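Side-chain contacts in Gp26 (Listeria phage P40, PDB 4JZ5), which is a phage endolysin whose glycosyl hydrolase family 25 catalytic domain probably cleaves the glycan strands of Listeria peptidoglycan: residues D137-K140 and G141-V145; K103-L107 and G108-T112. All coordinates share one frame; numbering follows the deposited sequence.

Overall arrangement
Both contacts are local turns at the C-terminal ends of neighbouring helices, each just before a strand of the central sheet: residues 103-112 lead from helix 87-106 toward strand 114-117, while residues 137-145 lead from helix 128-143 toward strand 147-152. Their centres lie about 16 Å apart, and they meet where Val145 CG1 packs against Thr112 O at 3.9 Å. Contact 1 is mostly at the surface, with Val139 as its buried residue; a CH-pi contact, a threonine hydroxyl and water links carry its chemistry. Contact 2 is partly buried: a Schellman motif ends the helix, and Cys104, Ala109 and Pro111 are buried beside it, while a two-bond salt bridge between Arg105 and Glu110 spans its exposed side.

Contact 1 of 2, residues D137-K140 and G141-V145; sequences DHVK and GQTGV
His138 and Gln142, one helical turn apart, meet because the histidine's CG stands anti to its backbone N (chi1 -170°) while the glutamine chain bends at chi2 (-63°). Gln142 CG therefore lies over one face of the imidazole, 3.9 Å from the ring centroid and displaced toward the rim, in a CH-pi contact. Ring and amide planes are only 13° apart. A hydrogen bond between His138 NE2 and Asn95 OD1 of helix 87-106 helps hold the ring's rotation, and a water joins His138 O to Gln142 OE1.

Within the beta-alpha-beta unit of strand 114-117, helix 128-143 and strand 147-152, this is the last turn of the helix. Gly141 N and Gln142 N still bond to the carbonyls of Asp137 and His138 four residues back, and Gly144, with positive phi, ends the run through Gly144 N to Lys140 O at 2.8 Å. Thr143 turns its hydroxyl back onto the helix: OG1 donates to Val139 O at 2.9 Å from above the carbonyl plane, and accepts from Val145 N at 3.1 Å, closing an ST turn. Val139 packs inward on Ala94, Leu114 and Val147. Bends at chi3 and chi4 curl the Lys140 chain back and bring Lys140 NZ within 2.8 Å of a water that donates to Val145 O; the same ammonium forms a salt bridge with Asp167.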
ATOM      1  N   ASP A 137     -14.654   0.074   5.105  1.00  5.79           N
ATOM      2  CA  ASP A 137     -15.799   0.953   5.225  1.00  6.31           C
ATOM      3  C   ASP A 137     -15.502   2.072   6.212  1.00  5.74           C
ATOM      4  O   ASP A 137     -15.895   3.225   5.995  1.00  6.77           O
ATOM      5  CB  ASP A 137     -17.011   0.199   5.757  1.00  7.03           C
ATOM      6  CG  ASP A 137     -17.598  -0.816   4.777  1.00  7.89           C
ATOM      7  OD1 ASP A 137     -17.206  -0.851   3.605  1.00  8.54           O
ATOM      8  OD2 ASP A 137     -18.492  -1.576   5.218  1.00 10.87           O
ATOM      9  N   HIS A 138     -14.868   1.749   7.332  1.00  5.61           N
ATOM     10  CA  HIS A 138     -14.594   2.768   8.327  1.00  5.83           C
ATOM     11  C   HIS A 138     -13.649   3.834   7.791  1.00  5.71           C
ATOM     12  O   HIS A 138     -13.894   5.034   7.937  1.00  6.19           O
ATOM     13  CB  HIS A 138     -14.049   2.143   9.609  1.00  6.83           C
ATOM     14  CG  HIS A 138     -13.985   3.105  10.741  1.00  6.73           C
ATOM     15  ND1 HIS A 138     -15.115   3.509  11.415  1.00  8.65           N
ATOM     16  CD2 HIS A 138     -12.950   3.766  11.309  1.00  8.09           C
ATOM     17  CE1 HIS A 138     -14.777   4.379  12.350  1.00  8.83           C
ATOM     18  NE2 HIS A 138     -13.471   4.549  12.310  1.00  9.45           N
ATOM     19  N   VAL A 139     -12.560   3.403   7.168  1.00  5.46           N
ATOM     20  CA  VAL A 139     -11.588   4.359   6.665  1.00  5.58           C
ATOM     21  C   VAL A 139     -12.204   5.248   5.571  1.00  5.24           C
ATOM     22  O   VAL A 139     -12.012   6.465   5.572  1.00  6.08           O
ATOM     23  CB  VAL A 139     -10.330   3.649   6.148  1.00  5.11           C
ATOM     24  CG1 VAL A 139      -9.361   4.649   5.545  1.00  6.10           C
ATOM     25  CG2 VAL A 139      -9.667   2.858   7.262  1.00  5.66           C
ATOM     26  N   LYS A 140     -12.932   4.644   4.644  1.00  5.25           N
ATOM     27  CA  LYS A 140     -13.597   5.417   3.586  1.00  6.38           C
ATOM     28  C   LYS A 140     -14.573   6.415   4.201  1.00  6.80           C
ATOM     29  O   LYS A 140     -14.617   7.585   3.792  1.00  7.95           O
ATOM     30  CB  LYS A 140     -14.335   4.493   2.611  1.00  6.33           C
ATOM     31  CG  LYS A 140     -13.397   3.729   1.684  1.00  6.57           C
ATOM     32  CD  LYS A 140     -14.117   2.707   0.822  1.00  8.14           C
ATOM     33  CE  LYS A 140     -15.164   3.298  -0.119  1.00  7.52           C
ATOM     34  NZ  LYS A 140     -14.579   4.238  -1.116  1.00  7.69           N
ATOM     35  N   GLY A 141     -15.354   5.971   5.175  1.00  6.74           N
ATOM     36  CA  GLY A 141     -16.347   6.834   5.783  1.00  7.04           C
ATOM     37  C   GLY A 141     -15.767   7.978   6.585  1.00  6.63           C
ATOM     38  O   GLY A 141     -16.417   9.015   6.724  1.00  8.12           O
ATOM     39  N   GLN A 142     -14.574   7.786   7.133  1.00  6.68           N
ATOM     40  CA  GLN A 142     -13.914   8.828   7.904  1.00  6.82           C
ATOM     41  C   GLN A 142     -13.216   9.861   7.035  1.00  8.46           C
ATOM     42  O   GLN A 142     -13.131  11.027   7.417  1.00 10.05           O
ATOM     43  CB  GLN A 142     -12.893   8.223   8.873  1.00  8.20           C
ATOM     44  CG  GLN A 142     -13.498   7.385   9.998  1.00  9.80           C
ATOM     45  CD  GLN A 142     -14.392   8.175  10.943  1.00 13.33           C
ATOM     46  OE1 GLN A 142     -15.567   7.853  11.107  1.00 16.78           O
ATOM     47  NE2 GLN A 142     -13.842   9.198  11.572  1.00 14.88           N
ATOM     48  N   THR A 143     -12.722   9.446   5.876  1.00  8.02           N
ATOM     49  CA  THR A 143     -11.819  10.275   5.094  1.00  7.68           C
ATOM     50  C   THR A 143     -12.340  10.712   3.725  1.00  8.23           C
ATOM     51  O   THR A 143     -11.904  11.730   3.213  1.00  9.56           O
ATOM     52  CB  THR A 143     -10.476   9.551   4.846  1.00  7.65           C
ATOM     53  OG1 THR A 143     -10.677   8.420   3.985  1.00  7.40           O
ATOM     54  CG2 THR A 143      -9.815   9.140   6.156  1.00  9.14           C
ATOM     55  N   GLY A 144     -13.210   9.928   3.106  1.00  8.89           N
ATOM     56  CA  GLY A 144     -13.613  10.204   1.732  1.00  9.38           C
ATOM     57  C   GLY A 144     -12.544   9.870   0.704  1.00  8.72           C
ATOM     58  O   GLY A 144     -12.729  10.181  -0.479  1.00 12.44           O
ATOM     59  N   VAL A 145     -11.442   9.275   1.143  1.00  7.08           N
ATOM     60  CA  VAL A 145     -10.344   8.906   0.258  1.00  6.80           C
ATOM     61  C   VAL A 145     -10.576   7.469  -0.174  1.00  6.18           C
ATOM     62  O   VAL A 145     -11.132   6.664   0.584  1.00  6.81           O
ATOM     63  CB  VAL A 145      -9.001   9.059   0.999  1.00  8.32           C
ATOM     64  CG1 VAL A 145      -7.816   8.614   0.134  1.00  7.54           C
ATOM     65  CG2 VAL A 145      -8.814  10.503   1.435  1.00 10.08           C
TER
HETATM   66  O   HOH W   1     -16.553   5.803   8.961  1.00 15.51           O
HETATM   67  O   HOH W   2     -13.877   6.715   0.014  1.00  9.64           O

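Contact 2 of 2, residues K103-L107 and G108-T112; sequences KCRQL and GAEPT
The guanidinium of Arg105 presents one edge to the carboxylate of Glu110, whose CD lies in the guanidinium plane, although the two groups are turned 40° against each other. The grip is side-on and paired: Arg105 NE bonds to Glu110 OE1 at 2.7 Å, nearly straight at 163°, and Arg105 NH2 reaches the syn lone pair of Glu110 OE2 at 2.9 Å. A bend at chi3 of the arginine (66°) and another at chi2 of the glutamate fold the two chains toward one another across the turn. Ala109 O lies oblique to the guanidinium and takes a CA-H...O contact from Arg105 CA at 3.2 Å.

Between the two residues of the bridge the helix ends in a Schellman motif, with Gly108 at positive phi: Ala109 N bonds to Cys104 O at 3.0 Å, and Gly108 N to Arg105 O at 2.9 Å. The turn leads helix 87-106 into the loop before strand 114-117. On its buried side the side chains that meet are apolar. Cys104 CB packs on Pro111 CG at 3.7 Å and less closely on Ala109 CB, while Leu62 and Ala66 of helix 62-72 touch the cysteine and Phe76 of strand 76-81 touches both Ala109 and Pro111.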
ATOM      1  N   LYS A 103      -1.893  12.757  10.164  1.00  7.22           N
ATOM      2  CA  LYS A 103      -0.525  13.162  10.472  1.00  8.58           C
ATOM      3  C   LYS A 103       0.189  13.679   9.223  1.00  7.25           C
ATOM      4  O   LYS A 103       0.895  14.683   9.258  1.00  9.08           O
ATOM      5  CB  LYS A 103       0.256  11.991  11.052  1.00  9.66           C
ATOM      6  CG  LYS A 103      -0.083  11.606  12.477  1.00 14.19           C
ATOM      7  CD  LYS A 103       0.706  10.367  12.890  1.00 20.23           C
ATOM      8  CE  LYS A 103       0.333   9.901  14.278  1.00 21.67           C
ATOM      9  NZ  LYS A 103       0.805  10.849  15.317  1.00 28.55           N
ATOM     10  N   CYS A 104       0.005  12.979   8.108  1.00  6.00           N
ATOM     11  CA  CYS A 104       0.584  13.442   6.860  1.00  6.43           C
ATOM     12  C   CYS A 104       0.044  14.819   6.496  1.00  6.21           C
ATOM     13  O   CYS A 104       0.795  15.709   6.123  1.00  7.07           O
ATOM     14  CB  CYS A 104       0.284  12.462   5.739  1.00  5.94           C
ATOM     15  SG  CYS A 104       1.179  10.888   5.906  1.00  6.69           S
ATOM     16  N   ARG A 105      -1.269  15.001   6.614  1.00  7.18           N
ATOM     17  CA  ARG A 105      -1.862  16.289   6.269  1.00  6.84           C
ATOM     18  C   ARG A 105      -1.390  17.400   7.212  1.00  8.54           C
ATOM     19  O   ARG A 105      -1.225  18.542   6.785  1.00  8.60           O
ATOM     20  CB  ARG A 105      -3.393  16.203   6.238  1.00  8.06           C
ATOM     21  CG  ARG A 105      -3.931  15.262   5.172  1.00  7.32           C
ATOM     22  CD  ARG A 105      -5.328  15.673   4.720  1.00  9.91           C
ATOM     23  NE  ARG A 105      -5.280  16.959   4.031  1.00  9.15           N
ATOM     24  CZ  ARG A 105      -5.890  18.074   4.411  1.00 10.10           C
ATOM     25  NH1 ARG A 105      -6.660  18.120   5.491  1.00 11.16           N
ATOM     26  NH2 ARG A 105      -5.704  19.153   3.685  1.00 10.15           N
ATOM     27  N   GLN A 106      -1.159  17.083   8.484  1.00  9.11           N
ATOM     28  CA  GLN A 106      -0.618  18.048   9.428  1.00  9.65           C
ATOM     29  C   GLN A 106       0.741  18.574   8.978  1.00  9.80           C
ATOM     30  O   GLN A 106       1.089  19.720   9.274  1.00 11.33           O
ATOM     31  CB  GLN A 106      -0.501  17.429  10.819  1.00 11.68           C
ATOM     32  CG  GLN A 106       0.039  18.368  11.887  1.00 16.66           C
ATOM     33  CD  GLN A 106      -1.034  19.230  12.520  1.00 32.27           C
ATOM     34  OE1 GLN A 106      -2.209  18.861  12.547  1.00 38.68           O
ATOM     35  NE2 GLN A 106      -0.631  20.380  13.045  1.00 35.13           N
ATOM     36  N   LEU A 107       1.515  17.751   8.272  1.00  9.08           N
ATOM     37  CA  LEU A 107       2.828  18.143   7.772  1.00 10.00           C
ATOM     38  C   LEU A 107       2.734  18.803   6.403  1.00  9.40           C
ATOM     39  O   LEU A 107       3.748  19.139   5.801  1.00 10.50           O
ATOM     40  CB  LEU A 107       3.728  16.921   7.698  1.00 12.75           C
ATOM     41  CG  LEU A 107       3.997  16.272   9.056  1.00 16.84           C
ATOM     42  CD1 LEU A 107       4.590  14.883   8.875  1.00 16.81           C
ATOM     43  CD2 LEU A 107       4.912  17.149   9.895  1.00 20.41           C
ATOM     44  N   GLY A 108       1.508  18.993   5.919  1.00  9.50           N
ATOM     45  CA  GLY A 108       1.265  19.633   4.636  1.00  9.73           C
ATOM     46  C   GLY A 108       1.190  18.670   3.471  1.00  9.30           C
ATOM     47  O   GLY A 108       0.934  19.102   2.344  1.00 10.44           O
ATOM     48  N   ALA A 109       1.402  17.378   3.729  1.00  8.33           N
ATOM     49  CA  ALA A 109       1.411  16.399   2.660  1.00  8.81           C
ATOM     50  C   ALA A 109      -0.024  15.966   2.358  1.00  9.61           C
ATOM     51  O   ALA A 109      -0.953  16.193   3.161  1.00 14.00           O
ATOM     52  CB  ALA A 109       2.281  15.228   3.042  1.00 10.31           C
ATOM     53  N   GLU A 110      -0.230  15.397   1.182  1.00  7.22           N
ATOM     54  CA  GLU A 110      -1.565  15.021   0.764  1.00  8.81           C
ATOM     55  C   GLU A 110      -1.572  13.630   0.134  1.00  7.33           C
ATOM     56  O   GLU A 110      -1.450  13.493  -1.077  1.00  8.09           O
ATOM     57  CB  GLU A 110      -2.116  16.056  -0.223  1.00 11.58           C
ATOM     58  CG  GLU A 110      -2.197  17.482   0.344  1.00 13.66           C
ATOM     59  CD  GLU A 110      -3.307  17.670   1.372  1.00 12.61           C
ATOM     60  OE1 GLU A 110      -4.137  16.750   1.542  1.00 12.11           O
ATOM     61  OE2 GLU A 110      -3.344  18.748   2.013  1.00 13.17           O
ATOM     62  N   PRO A 111      -1.751  12.590   0.949  1.00  6.91           N
ATOM     63  CA  PRO A 111      -1.886  11.252   0.359  1.00  6.91           C
ATOM     64  C   PRO A 111      -3.138  11.160  -0.497  1.00  5.50           C
ATOM     65  O   PRO A 111      -4.161  11.761  -0.138  1.00  7.27           O
ATOM     66  CB  PRO A 111      -2.024  10.345   1.585  1.00  7.63           C
ATOM     67  CG  PRO A 111      -1.539  11.169   2.769  1.00  8.67           C
ATOM     68  CD  PRO A 111      -1.920  12.577   2.410  1.00  8.82           C
ATOM     69  N   THR A 112      -3.084  10.423  -1.596  1.00  5.38           N
ATOM     70  CA  THR A 112      -4.221  10.357  -2.506  1.00  5.72           C
ATOM     71  C   THR A 112      -4.907   9.002  -2.554  1.00  5.03           C
ATOM     72  O   THR A 112      -5.870   8.833  -3.283  1.00  6.54           O
ATOM     73  CB  THR A 112      -3.818  10.732  -3.930  1.00  7.08           C
ATOM     74  OG1 THR A 112      -2.783   9.865  -4.368  1.00  9.91           O
ATOM     75  CG2 THR A 112      -3.334  12.187  -3.990  1.00 14.49           C
TER
HETATM   76  O   HOH W   3      -2.237  19.524   4.436  1.00 16.42           O